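Local coordinates for adenylate kinase (Desulfovibrio gigas, PDB 2XB4), which probably catalyses the reversible transfer of the terminal phosphate group between ATP and AMP, and carries a zinc ion in its LID domain, at residues N121-R126 / A162-E167; H135-F140 / V150-G155. One frame throughout, in Å; residues are numbered along the deposited sequence.

Contact 1 of 2, residues N121-R126 / A162-E167. With SRT (S,R meso-tartaric acid), chain C.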
ATOM      1  N   ASN A 121       0.949   8.083  18.803  1.00 14.65           N
ATOM      2  CA  ASN A 121       1.279   6.651  18.955  1.00 17.95           C
ATOM      3  C   ASN A 121       0.148   5.696  18.603  1.00 16.01           C
ATOM      4  O   ASN A 121       0.361   4.668  17.981  1.00 17.73           O
ATOM      5  CB  ASN A 121       1.745   6.378  20.364  1.00 17.45           C
ATOM      6  CG  ASN A 121       3.206   6.799  20.552  1.00 24.27           C
ATOM      7  OD1 ASN A 121       4.019   6.790  19.606  1.00 29.91           O
ATOM      8  ND2 ASN A 121       3.522   7.207  21.735  1.00 25.96           N
ATOM      9  N   ARG A 122      -1.061   6.063  18.947  1.00 16.20           N
ATOM     10  CA  ARG A 122      -2.200   5.246  18.457  1.00 15.92           C
ATOM     11  C   ARG A 122      -2.322   5.174  16.933  1.00 16.51           C
ATOM     12  O   ARG A 122      -2.764   4.132  16.437  1.00 19.24           O
ATOM     13  CB  ARG A 122      -3.509   5.728  19.021  1.00 15.31           C
ATOM     14  CG  ARG A 122      -3.615   5.416  20.456  1.00 17.72           C
ATOM     15  CD  ARG A 122      -4.945   5.845  21.040  1.00 22.48           C
ATOM     16  NE  ARG A 122      -4.899   5.348  22.429  1.00 25.21           N
ATOM     17  CZ  ARG A 122      -5.932   4.865  23.106  1.00 28.28           C
ATOM     18  NH1 ARG A 122      -7.123   4.797  22.529  1.00 22.80           N
ATOM     19  NH2 ARG A 122      -5.758   4.408  24.368  1.00 31.88           N
ATOM     20  N   ILE A 123      -2.037   6.266  16.203  1.00 13.58           N
ATOM     21  CA  ILE A 123      -2.096   6.189  14.759  1.00 12.35           C
ATOM     22  C   ILE A 123      -0.938   5.269  14.274  1.00 12.51           C
ATOM     23  O   ILE A 123      -1.143   4.395  13.421  1.00 13.65           O
ATOM     24  CB  ILE A 123      -1.937   7.577  14.144  1.00 10.99           C
ATOM     25  CG1 ILE A 123      -3.124   8.485  14.548  1.00 11.18           C
ATOM     26  CG2 ILE A 123      -1.732   7.527  12.600  1.00 12.57           C
ATOM     27  CD1 ILE A 123      -2.787  10.034  14.463  1.00 11.37           C
ATOM     28  N   MET A 124       0.299   5.538  14.745  1.00 12.46           N
ATOM     29  CA  MET A 124       1.501   4.825  14.172  1.00 13.84           C
ATOM     30  C   MET A 124       1.469   3.365  14.566  1.00 11.45           C
ATOM     31  O   MET A 124       2.019   2.545  13.859  1.00 14.90           O
ATOM     32  CB  MET A 124       2.825   5.458  14.708  1.00 14.93           C
ATOM     33  CG  MET A 124       2.917   6.936  14.256  1.00 15.50           C
ATOM     34  SD  MET A 124       4.531   7.595  14.568  1.00 21.23           S
ATOM     35  CE  MET A 124       5.560   6.635  13.466  1.00 19.57           C
ATOM     36  N   GLY A 125       0.767   3.037  15.647  1.00 11.39           N
ATOM     37  CA  GLY A 125       0.750   1.646  16.198  1.00 10.91           C
ATOM     38  C   GLY A 125      -0.213   0.706  15.473  1.00 12.78           C
ATOM     39  O   GLY A 125      -0.181  -0.548  15.657  1.00 13.28           O
ATOM     40  N   ARG A 126      -1.067   1.237  14.609  1.00 11.81           N
ATOM     41  CA  ARG A 126      -2.033   0.369  13.899  1.00 11.22           C
ATOM     42  C   ARG A 126      -1.325  -0.667  13.014  1.00  9.89           C
ATOM     43  O   ARG A 126      -0.373  -0.309  12.278  1.00 11.06           O
ATOM     44  CB  ARG A 126      -2.894   1.223  12.970  1.00  9.36           C
ATOM     45  CG  ARG A 126      -3.831   2.332  13.675  1.00 11.85           C
ATOM     46  CD  ARG A 126      -4.335   3.360  12.641  1.00 12.09           C
ATOM     47  NE  ARG A 126      -5.298   4.254  13.293  1.00 15.17           N
ATOM     48  CZ  ARG A 126      -5.667   5.449  12.817  1.00 21.47           C
ATOM     49  NH1 ARG A 126      -5.166   5.867  11.652  1.00 12.80           N
ATOM     50  NH2 ARG A 126      -6.552   6.215  13.502  1.00 19.82           N
ATOM     51  N   ALA A 162       1.538   3.005   5.118  1.00 18.30           N
ATOM     52  CA  ALA A 162       2.471   4.108   4.997  1.00 18.04           C
ATOM     53  C   ALA A 162       1.886   5.436   5.571  1.00 18.17           C
ATOM     54  O   ALA A 162       2.622   6.211   6.181  1.00 17.44           O
ATOM     55  CB  ALA A 162       2.884   4.311   3.538  1.00 18.78           C
ATOM     56  N   ASP A 163       0.607   5.745   5.341  1.00 17.21           N
ATOM     57  CA  ASP A 163       0.056   7.038   5.820  1.00 18.65           C
ATOM     58  C   ASP A 163       0.028   7.111   7.358  1.00 17.39           C
ATOM     59  O   ASP A 163       0.111   8.221   7.931  1.00 16.36           O
ATOM     60  CB  ASP A 163      -1.424   7.258   5.376  1.00 19.96           C
ATOM     61  CG  ASP A 163      -1.563   7.682   3.857  1.00 30.36           C
ATOM     62  OD1 ASP A 163      -0.554   8.160   3.224  1.00 34.51           O
ATOM     63  OD2 ASP A 163      -2.694   7.528   3.296  1.00 37.04           O
ATOM     64  N   ASP A 164      -0.143   5.961   8.013  1.00 13.91           N
ATOM     65  CA  ASP A 164      -0.085   5.894   9.480  1.00 13.57           C
ATOM     66  C   ASP A 164       1.347   6.100  10.011  1.00 13.45           C
ATOM     67  O   ASP A 164       1.491   6.476  11.174  1.00 14.16           O
ATOM     68  CB  ASP A 164      -0.533   4.571  10.032  1.00 12.10           C
ATOM     69  CG  ASP A 164      -2.049   4.281   9.841  1.00 13.62           C
ATOM     70  OD1 ASP A 164      -2.899   5.212   9.777  1.00 15.41           O
ATOM     71  OD2 ASP A 164      -2.374   3.087   9.810  1.00 14.80           O
ATOM     72  N   GLN A 165       2.367   5.853   9.177  1.00 14.21           N
ATOM     73  CA  GLN A 165       3.758   6.059   9.538  1.00 14.92           C
ATOM     74  C   GLN A 165       4.339   7.391   9.083  1.00 16.25           C
ATOM     75  O   GLN A 165       5.536   7.679   9.312  1.00 17.15           O
ATOM     76  CB  GLN A 165       4.642   4.918   8.985  1.00 14.65           C
ATOM     77  CG  GLN A 165       4.081   3.510   9.293  1.00 15.54           C
ATOM     78  CD  GLN A 165       3.782   3.314  10.793  1.00 20.18           C
ATOM     79  OE1 GLN A 165       4.611   3.652  11.641  1.00 17.75           O
ATOM     80  NE2 GLN A 165       2.619   2.767  11.117  1.00 17.35           N
ATOM     81  N   ASP A 166       3.517   8.264   8.519  1.00 16.13           N
ATOM     82  CA  ASP A 166       4.029   9.517   7.947  1.00 18.00           C
ATOM     83  C   ASP A 166       4.009  10.583   9.090  1.00 18.76           C
ATOM     84  O   ASP A 166       2.991  11.298   9.328  1.00 15.76           O
ATOM     85  CB  ASP A 166       3.149   9.959   6.788  1.00 17.64           C
ATOM     86  CG  ASP A 166       3.627  11.245   6.124  1.00 24.75           C
ATOM     87  OD1 ASP A 166       4.514  12.025   6.675  1.00 23.30           O
ATOM     88  OD2 ASP A 166       3.045  11.510   5.045  1.00 23.98           O
ATOM     89  N   GLU A 167       5.104  10.652   9.839  1.00 18.73           N
ATOM     90  CA  GLU A 167       5.113  11.521  11.029  1.00 20.90           C
ATOM     91  C   GLU A 167       5.033  13.009  10.695  1.00 21.50           C
ATOM     92  O   GLU A 167       4.482  13.757  11.469  1.00 20.36           O
ATOM     93  CB  GLU A 167       6.366  11.321  11.904  1.00 21.38           C
ATOM     94  CG  GLU A 167       6.534   9.889  12.293  1.00 25.27           C
ATOM     95  CD  GLU A 167       7.728   9.662  13.241  1.00 31.36           C
ATOM     96  OE1 GLU A 167       8.663   8.906  12.891  1.00 35.27           O
ATOM     97  OE2 GLU A 167       7.699  10.245  14.321  1.00 31.47           O
TER
HETATM   98  O1  SRT C1225      -8.464   7.343  15.339  1.00 24.42           O
HETATM   99  O11 SRT C1225     -10.536   6.902  14.541  1.00 25.20           O
HETATM  100  C1  SRT C1225      -9.477   7.577  14.627  1.00 22.06           C
HETATM  101  C2  SRT C1225      -9.361   8.938  14.090  1.00 24.88           C
HETATM  102  O2  SRT C1225      -8.216   9.295  13.340  1.00 18.32           O
HETATM  103  C3  SRT C1225     -10.564   9.810  14.141  1.00 22.76           C
HETATM  104  O3  SRT C1225     -10.133  10.248  15.456  1.00 19.27           O
HETATM  105  C4  SRT C1225     -10.493  10.954  13.220  1.00 24.91           C
HETATM  106  O4  SRT C1225     -10.942  10.777  12.076  1.00 27.76           O
HETATM  107  O41 SRT C1225     -10.004  12.009  13.638  1.00 26.17           O
HETATM  108  O   HOH W   1      -0.241   1.360  10.191  1.00  6.87           O
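Met124 lays its thioether end over Glu167, the two side chains crossing at about a right angle. The chain of Met124 bends at its last torsion (chi3 66°), which puts CE 3.6 Å from Glu167 CG. Glu167 meets it with its aliphatic part, while its OE2 forms a salt bridge with Lys120. Gln165 crosses Met124 obliquely. Its chain is bent at chi2 (-53°), which turns CD back to the Met124 carbonyl. Gln165 NE2 then donates to Met124 O at 2.8 Å. The bond is nearly straight at the hydrogen and lies in the amide plane. Arg127 NH1 donates to the same carbonyl.

Asp164 meets both Ile123 and Arg126. Its CB lies 3.4 Å from Ile123 O. Arg126 NH1 forms a salt bridge with Asp164 OD1 at 3.0 Å. The acid is at the edge of the guanidinium, but the nitrogen approaches from above the carboxylate plane, and the two planes are 67° apart. Asp164 OD2 pairs with Arg161. One water donates to both Asp164 OD2 and Arg126 O, tying side chain to backbone. The other terminal nitrogen, Arg126 NH2, lies 2.9 Å from O1 of the bound tartrate.

The contact joins the chain leaving helix 116-124 to the chain just before helix 167-177. Arg126 and Arg161 are predicted to bind ATP and AMP respectively. The carboxylate of Asp164 is bonded to both, which probably eases the repulsion between these neighbouring charges and helps to position them as second-shell support for the nucleotide site.

Contact 2 of 2, residues H135-F140 / V150-G155. With ZN (zinc ion), chain B.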
ATOM      1  N   HIS A 135      -9.991  -6.671  11.411  1.00 15.82           N
ATOM      2  CA  HIS A 135      -9.462  -7.231  12.732  1.00 15.58           C
ATOM      3  C   HIS A 135      -8.572  -6.201  13.470  1.00 14.15           C
ATOM      4  O   HIS A 135      -7.496  -5.953  13.006  1.00 15.24           O
ATOM      5  CB  HIS A 135      -8.602  -8.515  12.489  1.00 12.64           C
ATOM      6  CG  HIS A 135      -9.409  -9.699  11.990  1.00 18.18           C
ATOM      7  ND1 HIS A 135      -8.814 -10.857  11.518  1.00 13.87           N
ATOM      8  CD2 HIS A 135     -10.747  -9.924  11.959  1.00 14.58           C
ATOM      9  CE1 HIS A 135      -9.759 -11.715  11.141  1.00 16.55           C
ATOM     10  NE2 HIS A 135     -10.937 -11.181  11.420  1.00 16.45           N
ATOM     11  N   PRO A 136      -9.027  -5.628  14.614  1.00 14.16           N
ATOM     12  CA  PRO A 136      -8.214  -4.511  15.171  1.00 14.04           C
ATOM     13  C   PRO A 136      -6.918  -4.991  15.831  1.00 13.76           C
ATOM     14  O   PRO A 136      -6.943  -5.922  16.659  1.00 14.56           O
ATOM     15  CB  PRO A 136      -9.178  -3.829  16.208  1.00 14.95           C
ATOM     16  CG  PRO A 136     -10.579  -4.227  15.780  1.00 14.72           C
ATOM     17  CD  PRO A 136     -10.345  -5.729  15.271  1.00 13.08           C
ATOM     18  N   ASN A 137      -5.787  -4.393  15.453  1.00 12.37           N
ATOM     19  CA  ASN A 137      -4.477  -4.697  16.069  1.00 13.57           C
ATOM     20  C   ASN A 137      -3.754  -3.371  16.229  1.00 13.43           C
ATOM     21  O   ASN A 137      -3.724  -2.586  15.287  1.00 10.89           O
ATOM     22  CB  ASN A 137      -3.580  -5.595  15.187  1.00 10.38           C
ATOM     23  CG  ASN A 137      -4.139  -7.085  15.071  1.00 12.69           C
ATOM     24  OD1 ASN A 137      -5.008  -7.389  14.189  1.00 17.59           O
ATOM     25  ND2 ASN A 137      -3.649  -7.977  15.888  1.00 11.22           N
ATOM     26  N   ASN A 138      -3.147  -3.157  17.394  1.00 13.64           N
ATOM     27  CA  ASN A 138      -2.455  -1.915  17.594  1.00 15.62           C
ATOM     28  C   ASN A 138      -1.364  -2.165  18.633  1.00 15.05           C
ATOM     29  O   ASN A 138      -1.679  -2.486  19.792  1.00 17.31           O
ATOM     30  CB  ASN A 138      -3.408  -0.789  18.044  1.00 15.38           C
ATOM     31  CG  ASN A 138      -2.773   0.585  17.902  1.00 16.85           C
ATOM     32  OD1 ASN A 138      -1.663   0.846  18.490  1.00 14.67           O
ATOM     33  ND2 ASN A 138      -3.427   1.475  17.124  1.00 15.41           N
ATOM     34  N   ILE A 139      -0.100  -1.973  18.235  1.00 16.76           N
ATOM     35  CA  ILE A 139       1.001  -2.152  19.151  1.00 19.78           C
ATOM     36  C   ILE A 139       0.982  -1.168  20.366  1.00 19.63           C
ATOM     37  O   ILE A 139       1.546  -1.475  21.370  1.00 21.05           O
ATOM     38  CB  ILE A 139       2.412  -2.204  18.418  1.00 21.77           C
ATOM     39  CG1 ILE A 139       2.813  -0.870  17.741  1.00 24.96           C
ATOM     40  CG2 ILE A 139       2.442  -3.276  17.360  1.00 21.74           C
ATOM     41  CD1 ILE A 139       4.361  -0.808  17.457  1.00 27.77           C
ATOM     42  N   PHE A 140       0.242  -0.075  20.307  1.00 19.10           N
ATOM     43  CA  PHE A 140       0.236   0.937  21.369  0.50 19.75           C
ATOM     44  C   PHE A 140      -1.056   0.924  22.211  1.00 20.48           C
ATOM     45  O   PHE A 140      -1.234   1.788  23.096  1.00 21.33           O
ATOM     46  CB  PHE A 140       0.518   2.359  20.791  0.50 18.12           C
ATOM     47  CG  PHE A 140       0.874   3.415  21.846  0.50 19.46           C
ATOM     48  CD1 PHE A 140       2.171   3.485  22.428  0.50 18.54           C
ATOM     49  CD2 PHE A 140      -0.090   4.366  22.274  0.50 18.98           C
ATOM     50  CE1 PHE A 140       2.448   4.467  23.404  0.50 22.66           C
ATOM     51  CE2 PHE A 140       0.208   5.335  23.277  0.50 18.64           C
ATOM     52  CZ  PHE A 140       1.446   5.402  23.819  0.50 16.41           C
ATOM     53  N   VAL A 150       1.779 -11.390  14.690  1.00 19.65           N
ATOM     54  CA  VAL A 150       0.561 -11.752  13.915  1.00 16.82           C
ATOM     55  C   VAL A 150      -0.747 -11.282  14.493  1.00 14.91           C
ATOM     56  O   VAL A 150      -0.857 -10.875  15.673  1.00 16.05           O
ATOM     57  CB  VAL A 150       0.471 -13.316  13.576  1.00 18.67           C
ATOM     58  CG1 VAL A 150       1.710 -13.736  12.784  1.00 20.41           C
ATOM     59  CG2 VAL A 150       0.371 -14.188  14.842  1.00 19.75           C
ATOM     60  N   CYS A 151      -1.777 -11.326  13.634  1.00 12.72           N
ATOM     61  CA  CYS A 151      -3.109 -10.841  14.027  1.00 13.42           C
ATOM     62  C   CYS A 151      -3.628 -11.550  15.281  1.00 12.80           C
ATOM     63  O   CYS A 151      -3.603 -12.780  15.315  1.00 15.02           O
ATOM     64  CB  CYS A 151      -4.095 -11.065  12.846  1.00 12.01           C
ATOM     65  SG  CYS A 151      -5.765 -10.512  13.299  1.00 13.61           S
ATOM     66  N   ARG A 152      -4.096 -10.800  16.301  1.00 15.27           N
ATOM     67  CA  ARG A 152      -4.587 -11.375  17.562  1.00 14.62           C
ATOM     68  C   ARG A 152      -5.946 -12.061  17.395  1.00 16.62           C
ATOM     69  O   ARG A 152      -6.395 -12.770  18.291  1.00 16.27           O
ATOM     70  CB  ARG A 152      -4.757 -10.252  18.595  1.00 17.78           C
ATOM     71  CG  ARG A 152      -5.853  -9.218  18.110  1.00 17.45           C
ATOM     72  CD  ARG A 152      -5.964  -8.030  19.042  1.00 20.39           C
ATOM     73  NE  ARG A 152      -5.971  -8.475  20.428  1.00 33.21           N
ATOM     74  CZ  ARG A 152      -7.086  -8.812  21.060  1.00 37.67           C
ATOM     75  NH1 ARG A 152      -8.250  -8.733  20.354  1.00 35.83           N
ATOM     76  NH2 ARG A 152      -7.038  -9.230  22.357  1.00 38.27           N
ATOM     77  N   VAL A 153      -6.629 -11.824  16.272  1.00 14.05           N
ATOM     78  CA  VAL A 153      -7.957 -12.453  16.033  1.00 12.82           C
ATOM     79  C   VAL A 153      -7.768 -13.760  15.289  1.00 13.50           C
ATOM     80  O   VAL A 153      -8.366 -14.760  15.657  1.00 17.32           O
ATOM     81  CB  VAL A 153      -8.867 -11.538  15.132  1.00 11.41           C
ATOM     82  CG1 VAL A 153     -10.261 -12.206  14.899  1.00 11.28           C
ATOM     83  CG2 VAL A 153      -9.090 -10.169  15.760  1.00 14.81           C
ATOM     84  N   CYS A 154      -6.967 -13.765  14.218  1.00 14.26           N
ATOM     85  CA  CYS A 154      -6.944 -14.947  13.335  1.00 15.85           C
ATOM     86  C   CYS A 154      -5.556 -15.494  13.027  1.00 15.47           C
ATOM     87  O   CYS A 154      -5.448 -16.538  12.357  1.00 15.91           O
ATOM     88  CB  CYS A 154      -7.684 -14.672  12.005  1.00 16.33           C
ATOM     89  SG  CYS A 154      -6.649 -13.551  10.905  1.00 15.65           S
ATOM     90  N   GLY A 155      -4.509 -14.828  13.493  1.00 15.91           N
ATOM     91  CA  GLY A 155      -3.127 -15.281  13.270  1.00 15.48           C
ATOM     92  C   GLY A 155      -2.588 -14.896  11.900  1.00 16.87           C
ATOM     93  O   GLY A 155      -1.463 -15.251  11.547  1.00 18.00           O
TER
HETATM   94 ZN    ZN B1224      -6.835 -11.257  11.360  1.00 14.25          ZN
HETATM   95  O   HOH W   2      -8.909  -7.200  18.287  1.00 14.44           O
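Neither 135-140 nor 150-155 forms regular helix or strand, and their backbones come nearest at His135 and Val153, with CA atoms 6.4 Å apart. The zinc ion joins the two loops. Segment 135-140 gives His135 ND1, 2.0 Å from the zinc, and 150-155 gives Cys151 SG, at 2.3 Å, and Cys154 SG. Cys129 completes the site of three cysteines and one histidine.

Val153, between the two cysteines in sequence, packs on the histidine. Its CG1 sits over the centre of the His135 ring, 3.6 Å from the centroid, in a CH-pi contact. CG1 is anti to the backbone N (chi1 -180°), while CG2 touches His135 CB. Cys154 SG lies at the ring edge, in plane. His135 NE2 is hydrogen-bonded to Thr15 of the second subunit, so both ring nitrogens have partners.

Two backbone amides point at one sulfur: Val153 N donates to Cys151 SG at 3.4 Å and Cys154 N at 3.6 Å. Gly155 N closes the turn onto Cys151 O. Beside the metal site, Arg152 CD rests 3.3 Å from Pro136 O, and a water bridges that oxygen to Arg152 NH1.

Cys151 and Cys154 form a CxxC turn like that of a zinc knuckle, within the LID domain. The N-H groups directed at Cys151 SG would help to offset thiolate charge, and the metal cross-links loops that lack regular secondary structure.

From the N terminus, the chain runs through helix 116-124 into 121-126, the first half of contact 1. It passes strand 128-129, which brings Cys129 to the metal, and reaches 135-140. After nine residues it returns at 150-155, where contact 2 closes the inner loop. Strand 158-159 then pairs with 128-129, and 162-167 closes the outer loop as contact 1, leading into helix 167-177. Along the sequence, contact 2 falls within the loop that contact 1 closes. The two also touch directly: Asn138 ND2 to Arg122 O and Ile139 N to Gly125 O are probable hydrogen bonds. Contact 1 ties the base of the LID to the CORE, and contact 2 ties together its metal-bearing loops.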